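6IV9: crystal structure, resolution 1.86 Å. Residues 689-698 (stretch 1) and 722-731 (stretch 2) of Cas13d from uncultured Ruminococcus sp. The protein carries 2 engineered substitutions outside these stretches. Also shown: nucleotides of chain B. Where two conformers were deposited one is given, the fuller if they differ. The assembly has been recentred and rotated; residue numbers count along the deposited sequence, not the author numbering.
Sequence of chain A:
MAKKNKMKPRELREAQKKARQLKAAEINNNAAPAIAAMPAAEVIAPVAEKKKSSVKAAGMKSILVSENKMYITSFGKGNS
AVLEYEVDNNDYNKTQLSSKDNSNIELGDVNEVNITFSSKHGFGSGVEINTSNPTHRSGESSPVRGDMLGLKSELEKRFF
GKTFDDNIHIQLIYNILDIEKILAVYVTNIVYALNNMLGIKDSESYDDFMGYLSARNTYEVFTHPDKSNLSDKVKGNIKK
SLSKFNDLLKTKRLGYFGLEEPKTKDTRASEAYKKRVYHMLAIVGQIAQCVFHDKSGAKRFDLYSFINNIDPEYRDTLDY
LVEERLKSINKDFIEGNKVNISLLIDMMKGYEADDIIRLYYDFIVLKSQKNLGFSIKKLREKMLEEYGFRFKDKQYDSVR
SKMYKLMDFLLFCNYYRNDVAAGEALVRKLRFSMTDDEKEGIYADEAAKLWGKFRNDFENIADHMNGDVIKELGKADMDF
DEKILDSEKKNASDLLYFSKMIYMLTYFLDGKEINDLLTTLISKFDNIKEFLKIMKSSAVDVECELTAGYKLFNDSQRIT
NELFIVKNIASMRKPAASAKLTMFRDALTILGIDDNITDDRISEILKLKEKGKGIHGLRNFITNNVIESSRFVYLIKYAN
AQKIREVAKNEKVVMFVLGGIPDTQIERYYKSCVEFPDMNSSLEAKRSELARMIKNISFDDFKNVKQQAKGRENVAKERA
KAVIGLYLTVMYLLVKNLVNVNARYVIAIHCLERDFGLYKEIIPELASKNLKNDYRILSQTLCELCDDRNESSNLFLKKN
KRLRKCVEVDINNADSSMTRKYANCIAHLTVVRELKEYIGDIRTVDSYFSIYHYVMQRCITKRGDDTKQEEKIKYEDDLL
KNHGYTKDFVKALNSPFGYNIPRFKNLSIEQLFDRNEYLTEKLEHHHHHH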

ATOM      1  N   GLU A 689     -16.940 -26.857  10.076  1.00 26.86           N
ATOM      2  CA  GLU A 689     -17.106 -26.472  11.564  0.50 28.56           C
ATOM      3  C   GLU A 689     -16.816 -25.016  12.053  1.00 30.56           C
ATOM      4  O   GLU A 689     -17.626 -24.417  12.699  1.00 25.58           O
ATOM      5  CB  GLU A 689     -16.376 -27.508  12.420  0.50 31.00           C
ATOM      6  CG  GLU A 689     -17.016 -27.758  13.773  0.50 34.59           C
ATOM      7  CD  GLU A 689     -16.481 -28.964  14.537  0.50 33.06           C
ATOM      8  OE1 GLU A 689     -16.009 -29.920  13.897  0.50 33.95           O
ATOM      9  OE2 GLU A 689     -16.545 -28.949  15.772  0.50 34.05           O
ATOM     10  N   LEU A 690     -15.744 -24.463  11.504  1.00 27.96           N
ATOM     11  CA  LEU A 690     -15.348 -23.063  11.774  1.00 27.08           C
ATOM     12  C   LEU A 690     -16.378 -22.139  11.117  1.00 26.70           C
ATOM     13  O   LEU A 690     -16.730 -21.160  11.717  1.00 28.84           O
ATOM     14  CB  LEU A 690     -13.927 -22.843  11.259  1.00 25.16           C
ATOM     15  CG  LEU A 690     -12.861 -23.629  12.005  1.00 26.53           C
ATOM     16  CD1 LEU A 690     -11.517 -23.530  11.328  1.00 28.21           C
ATOM     17  CD2 LEU A 690     -12.776 -23.180  13.438  1.00 31.80           C
ATOM     18  N   ALA A 691     -16.840 -22.478   9.919  1.00 26.83           N
ATOM     19  CA  ALA A 691     -17.837 -21.648   9.214  1.00 28.09           C
ATOM     20  C   ALA A 691     -19.146 -21.605  10.008  1.00 29.67           C
ATOM     21  O   ALA A 691     -19.755 -20.568  10.069  1.00 28.38           O
ATOM     22  CB  ALA A 691     -18.046 -22.129   7.813  1.00 31.16           C
ATOM     23  N   ARG A 692     -19.551 -22.736  10.573  1.00 32.29           N
ATOM     24  CA  ARG A 692     -20.781 -22.796  11.395  1.00 33.04           C
ATOM     25  C   ARG A 692     -20.612 -21.936  12.645  1.00 28.66           C
ATOM     26  O   ARG A 692     -21.548 -21.281  13.021  1.00 31.00           O
ATOM     27  CB  ARG A 692     -21.072 -24.238  11.787  1.00 38.41           C
ATOM     28  CG  ARG A 692     -21.752 -25.015  10.681  1.00 48.28           C
ATOM     29  CD  ARG A 692     -22.470 -26.220  11.247  1.00 56.17           C
ATOM     30  NE  ARG A 692     -21.535 -27.289  11.533  1.00 55.68           N
ATOM     31  CZ  ARG A 692     -20.915 -28.023  10.628  1.00 48.21           C
ATOM     32  NH1 ARG A 692     -19.944 -28.821  11.009  1.00 43.52           N
ATOM     33  NH2 ARG A 692     -21.264 -27.965   9.360  1.00 52.43           N
ATOM     34  N   MET A 693     -19.437 -21.966  13.254  1.00 29.01           N
ATOM     35  CA  MET A 693     -19.193 -21.157  14.469  1.00 33.64           C
ATOM     36  C   MET A 693     -19.334 -19.678  14.128  1.00 34.28           C
ATOM     37  O   MET A 693     -19.918 -18.964  14.900  1.00 33.21           O
ATOM     38  CB  MET A 693     -17.773 -21.366  14.971  1.00 37.57           C
ATOM     39  CG  MET A 693     -17.569 -22.683  15.608  1.00 48.90           C
ATOM     40  SD  MET A 693     -16.111 -22.621  16.629  1.00 60.06           S
ATOM     41  CE  MET A 693     -15.500 -20.994  16.239  1.00 38.46           C
ATOM     42  N   ILE A 694     -18.756 -19.272  13.008  1.00 27.37           N
ATOM     43  CA  ILE A 694     -18.810 -17.862  12.544  1.00 29.29           C
ATOM     44  C   ILE A 694     -20.263 -17.487  12.248  1.00 31.82           C
ATOM     45  O   ILE A 694     -20.703 -16.437  12.654  1.00 31.93           O
ATOM     46  CB  ILE A 694     -17.886 -17.689  11.333  1.00 26.35           C
ATOM     47  CG1 ILE A 694     -16.429 -17.722  11.777  1.00 27.69           C
ATOM     48  CG2 ILE A 694     -18.212 -16.429  10.573  1.00 28.01           C
ATOM     49  CD1 ILE A 694     -15.473 -17.970  10.681  1.00 31.36           C
ATOM     50  N   LYS A 695     -21.004 -18.389  11.632  1.00 28.80           N
ATOM     51  CA  LYS A 695     -22.415 -18.121  11.302  1.00 29.23           C
ATOM     52  C   LYS A 695     -23.221 -17.885  12.587  1.00 31.58           C
ATOM     53  O   LYS A 695     -24.156 -17.130  12.532  1.00 31.22           O
ATOM     54  CB  LYS A 695     -22.989 -19.310  10.535  1.00 33.28           C
ATOM     55  CG  LYS A 695     -24.461 -19.210  10.193  1.00 40.63           C
ATOM     56  CD  LYS A 695     -25.078 -20.530   9.841  1.00 46.70           C
ATOM     57  CE  LYS A 695     -25.901 -20.505   8.576  1.00 55.84           C
ATOM     58  NZ  LYS A 695     -26.847 -19.372   8.513  1.00 63.12           N
ATOM     59  N   ASN A 696     -22.858 -18.565  13.669  1.00 31.02           N
ATOM     60  CA  ASN A 696     -23.641 -18.578  14.933  1.00 36.76           C
ATOM     61  C   ASN A 696     -23.063 -17.701  16.041  1.00 34.05           C
ATOM     62  O   ASN A 696     -23.624 -17.713  17.104  1.00 32.00           O
ATOM     63  CB  ASN A 696     -23.783 -20.001  15.461  1.00 36.93           C
ATOM     64  CG  ASN A 696     -24.630 -20.859  14.552  1.00 43.23           C
ATOM     65  OD1 ASN A 696     -25.610 -20.404  13.995  1.00 41.04           O
ATOM     66  ND2 ASN A 696     -24.237 -22.099  14.383  1.00 49.06           N
ATOM     67  N   ILE A 697     -21.998 -16.960  15.782  1.00 29.65           N
ATOM     68  CA  ILE A 697     -21.381 -16.109  16.837  1.00 28.29           C
ATOM     69  C   ILE A 697     -22.352 -15.000  17.275  1.00 26.32           C
ATOM     70  O   ILE A 697     -23.124 -14.562  16.471  1.00 28.31           O
ATOM     71  CB  ILE A 697     -20.073 -15.499  16.315  1.00 27.86           C
ATOM     72  CG1 ILE A 697     -19.254 -14.885  17.440  1.00 32.79           C
ATOM     73  CG2 ILE A 697     -20.361 -14.472  15.245  1.00 30.76           C
ATOM     74  CD1 ILE A 697     -17.895 -14.467  16.999  1.00 39.12           C
ATOM     75  N   SER A 698     -22.269 -14.587  18.527  1.00 28.19           N
ATOM     76  CA  SER A 698     -23.094 -13.460  19.014  1.00 27.93           C
ATOM     77  C   SER A 698     -22.386 -12.818  20.197  1.00 27.06           C
ATOM     78  O   SER A 698     -21.576 -13.466  20.812  1.00 28.13           O
ATOM     79  CB  SER A 698     -24.463 -13.906  19.397  1.00 35.40           C
ATOM     80  OG  SER A 698     -24.411 -14.727  20.535  1.00 36.16           O
ATOM     81  N   ALA A 722      -9.738 -16.652  20.774  1.00 25.81           N
ATOM     82  CA  ALA A 722      -9.436 -17.357  19.515  1.00 27.87           C
ATOM     83  C   ALA A 722     -10.628 -17.255  18.561  1.00 25.82           C
ATOM     84  O   ALA A 722     -10.422 -16.995  17.406  1.00 25.12           O
ATOM     85  CB  ALA A 722      -9.085 -18.787  19.814  1.00 26.85           C
ATOM     86  N   VAL A 723     -11.836 -17.452  19.070  1.00 26.08           N
ATOM     87  CA  VAL A 723     -13.041 -17.383  18.201  1.00 24.02           C
ATOM     88  C   VAL A 723     -13.189 -15.969  17.642  1.00 25.20           C
ATOM     89  O   VAL A 723     -13.408 -15.837  16.464  1.00 22.72           O
ATOM     90  CB  VAL A 723     -14.298 -17.798  18.981  1.00 27.11           C
ATOM     91  CG1 VAL A 723     -15.580 -17.482  18.245  1.00 26.31           C
ATOM     92  CG2 VAL A 723     -14.245 -19.256  19.389  1.00 28.84           C
ATOM     93  N   ILE A 724     -13.061 -14.964  18.494  1.00 24.23           N
ATOM     94  CA  ILE A 724     -13.205 -13.561  18.015  1.00 23.51           C
ATOM     95  C   ILE A 724     -12.092 -13.266  17.005  1.00 21.40           C
ATOM     96  O   ILE A 724     -12.355 -12.633  16.016  1.00 23.31           O
ATOM     97  CB  ILE A 724     -13.183 -12.587  19.202  1.00 23.34           C
ATOM     98  CG1 ILE A 724     -14.448 -12.717  20.045  1.00 28.58           C
ATOM     99  CG2 ILE A 724     -12.956 -11.168  18.731  1.00 26.19           C
ATOM    100  CD1 ILE A 724     -14.457 -11.872  21.277  1.00 30.41           C
ATOM    101  N   GLY A 725     -10.883 -13.723  17.285  1.00 24.92           N
ATOM    102  CA  GLY A 725      -9.780 -13.434  16.362  1.00 26.93           C
ATOM    103  C   GLY A 725     -10.027 -14.039  14.999  1.00 27.08           C
ATOM    104  O   GLY A 725      -9.755 -13.394  14.021  1.00 22.96           O
ATOM    105  N   LEU A 726     -10.485 -15.281  14.959  1.00 23.70           N
ATOM    106  CA  LEU A 726     -10.756 -15.933  13.658  1.00 24.55           C
ATOM    107  C   LEU A 726     -11.899 -15.219  12.945  1.00 22.72           C
ATOM    108  O   LEU A 726     -11.797 -15.022  11.774  1.00 22.65           O
ATOM    109  CB  LEU A 726     -11.117 -17.398  13.883  1.00 24.49           C
ATOM    110  CG  LEU A 726     -11.645 -18.110  12.644  1.00 28.59           C
ATOM    111  CD1 LEU A 726     -10.611 -18.106  11.543  1.00 28.27           C
ATOM    112  CD2 LEU A 726     -12.057 -19.519  12.972  1.00 35.89           C
ATOM    113  N   TYR A 727     -12.945 -14.870  13.679  1.00 22.01           N
ATOM    114  CA  TYR A 727     -14.110 -14.204  13.057  1.00 24.07           C
ATOM    115  C   TYR A 727     -13.670 -12.882  12.430  1.00 22.01           C
ATOM    116  O   TYR A 727     -13.960 -12.647  11.290  1.00 23.20           O
ATOM    117  CB  TYR A 727     -15.183 -13.938  14.113  1.00 23.48           C
ATOM    118  CG  TYR A 727     -16.302 -13.049  13.650  1.00 23.69           C
ATOM    119  CD1 TYR A 727     -17.104 -13.415  12.600  1.00 23.40           C
ATOM    120  CD2 TYR A 727     -16.536 -11.821  14.228  1.00 27.17           C
ATOM    121  CE1 TYR A 727     -18.129 -12.609  12.154  1.00 28.90           C
ATOM    122  CE2 TYR A 727     -17.551 -10.993  13.790  1.00 28.14           C
ATOM    123  CZ  TYR A 727     -18.358 -11.387  12.747  1.00 27.00           C
ATOM    124  OH  TYR A 727     -19.351 -10.598  12.284  1.00 25.14           O
ATOM    125  N   LEU A 728     -12.934 -12.076  13.173  1.00 21.18           N
ATOM    126  CA  LEU A 728     -12.480 -10.777  12.623  1.00 23.48           C
ATOM    127  C   LEU A 728     -11.549 -10.999  11.427  1.00 21.73           C
ATOM    128  O   LEU A 728     -11.650 -10.266  10.477  1.00 22.04           O
ATOM    129  CB  LEU A 728     -11.781  -9.992  13.730  1.00 21.96           C
ATOM    130  CG  LEU A 728     -12.704  -9.478  14.822  1.00 22.73           C
ATOM    131  CD1 LEU A 728     -11.921  -8.774  15.907  1.00 23.82           C
ATOM    132  CD2 LEU A 728     -13.760  -8.572  14.240  1.00 27.43           C
ATOM    133  N   THR A 729     -10.648 -11.964  11.531  1.00 21.92           N
ATOM    134  CA  THR A 729      -9.696 -12.242  10.433  1.00 22.17           C
ATOM    135  C   THR A 729     -10.456 -12.661   9.176  1.00 22.76           C
ATOM    136  O   THR A 729     -10.171 -12.139   8.130  1.00 22.67           O
ATOM    137  CB  THR A 729      -8.702 -13.340  10.818  1.00 22.78           C
ATOM    138  OG1 THR A 729      -7.971 -12.903  11.952  1.00 26.36           O
ATOM    139  CG2 THR A 729      -7.746 -13.675   9.701  1.00 26.57           C
ATOM    140  N   VAL A 730     -11.423 -13.546   9.305  1.00 21.04           N
ATOM    141  CA  VAL A 730     -12.127 -14.018   8.085  1.00 21.57           C
ATOM    142  C   VAL A 730     -12.879 -12.870   7.401  1.00 23.02           C
ATOM    143  O   VAL A 730     -12.802 -12.747   6.212  1.00 23.45           O
ATOM    144  CB  VAL A 730     -13.054 -15.196   8.433  1.00 23.92           C
ATOM    145  CG1 VAL A 730     -14.029 -15.486   7.323  1.00 25.77           C
ATOM    146  CG2 VAL A 730     -12.261 -16.428   8.813  1.00 26.27           C
ATOM    147  N   MET A 731     -13.626 -12.084   8.158  1.00 22.81           N
ATOM    148  CA  MET A 731     -14.377 -10.953   7.564  1.00 22.49           C
ATOM    149  C   MET A 731     -13.396  -9.909   7.005  1.00 21.22           C
ATOM    150  O   MET A 731     -13.648  -9.375   5.969  1.00 20.52           O
ATOM    151  CB  MET A 731     -15.365 -10.356   8.566  1.00 23.31           C
ATOM    152  CG  MET A 731     -16.352 -11.378   9.085  1.00 24.69           C
ATOM    153  SD  MET A 731     -17.028 -12.526   7.851  1.00 28.57           S
ATOM    154  CE  MET A 731     -17.949 -11.415   6.804  1.00 28.28           C
TER
ATOM    155  P     U B  38      -3.062 -10.846   6.371  1.00 28.21           P
ATOM    156  OP1   U B  38      -3.978 -10.138   5.537  1.00 28.95           O
ATOM    157  OP2   U B  38      -2.337 -10.208   7.440  1.00 29.16           O
ATOM    158  O5'   U B  38      -3.926 -12.031   6.984  1.00 29.51           O
ATOM    159  C5'   U B  38      -3.375 -12.818   7.972  1.00 27.31           C
ATOM    160  C4'   U B  38      -4.200 -14.078   8.126  1.00 29.35           C
ATOM    161  O4'   U B  38      -4.256 -14.751   6.847  1.00 32.83           O
ATOM    162  C3'   U B  38      -3.529 -15.068   9.056  1.00 29.65           C
ATOM    163  O3'   U B  38      -3.981 -14.778  10.382  1.00 27.46           O
ATOM    164  C2'   U B  38      -4.023 -16.416   8.533  1.00 33.66           C
ATOM    165  O2'   U B  38      -5.336 -16.704   8.958  1.00 32.42           O
ATOM    166  C1'   U B  38      -4.107 -16.148   7.038  1.00 37.92           C
ATOM    167  N1    U B  38      -2.930 -16.611   6.298  1.00 37.28           N
ATOM    168  C2    U B  38      -3.144 -17.029   4.994  1.00 40.51           C
ATOM    169  O2    U B  38      -4.255 -17.026   4.475  1.00 39.36           O
ATOM    170  N3    U B  38      -2.007 -17.424   4.319  1.00 35.32           N
ATOM    171  C4    U B  38      -0.700 -17.421   4.805  1.00 43.89           C
ATOM    172  O4    U B  38       0.233 -17.795   4.075  1.00 42.63           O
ATOM    173  C5    U B  38      -0.565 -16.917   6.149  1.00 48.23           C
ATOM    174  C6    U B  38      -1.662 -16.542   6.831  1.00 34.44           C

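Two helical segments of one Cas13d chain cross almost at right angles and hold together through apolar side chains alone, with no hydrogen bond or salt bridge passing between them. The helix of stretch 1 and the helix of residues 722-731 run at 92° to each other, and their axes come within 10.3 Å. Because the crossing is so steep, the helices diverge quickly from a central point, and the contact stays small, burying 446 Å² in total. That point lies at Ile694 and Tyr727, whose CA atoms, 6.0 Å apart, are the nearest pair across the stretches.

The backbone hydrogen bonds stay within each stretch, and none crosses to the other. In stretch 2, i to i+4 bonds run from Leu726 N to Ala722 O (3.0 Å) through Met731 N to Tyr727 O (3.2 Å). In stretch 1 the regular bonds give way to weak ones at Asn696 and Ile697, and by Ile697 the chain has left helical geometry, with phi/psi of -65/149. Ile697 nonetheless directs its CA-to-CB bond toward stretch 2, so the contact extends past the helix itself.

Ile694 sits at the centre. Its CA-to-CB bond points sideways, but the end of its side chain comes nearer: Ile694 CG2 lies 3.8 Å from Tyr727 CD1, near the plane of the ring at its edge, while Ile694 CD1 reaches Val730 CG2 at 4.0 Å and Leu726 CG at 4.3 Å. Ile697 approaches the same ring differently. Ile697 CG2 lies over one face, and Ile697 CD1 stands 4.0 Å from Tyr727 CG and also 4.0 Å from Val723 CG1. Two isoleucines thus pack against one aromatic ring, at its edge and over a face, while the Tyr727 hydroxyl is hydrogen-bonded elsewhere in the structure.

Two further pairs widen the patch. Met693 CE meets Val723 CG2 at 3.8 Å, the long, unbranched methionine carrying its terminal methyl to the valine. Leu690 CD2 touches Leu726 CD2, also at 3.8 Å, bringing methyl against methyl. All these distances are ordinary van der Waals separations; the gain comes from close fit and from excluding water from hydrocarbon surfaces.

Ala691 and Lys695 direct their CA-to-CB bonds away from stretch 2. Thr729 also takes no part in the contact: Thr729 OG1 donates to Gly725 O (2.8 Å) within its own helix, and Thr729 CG2 lies 3.9 Å from C4' of U38 in chain B.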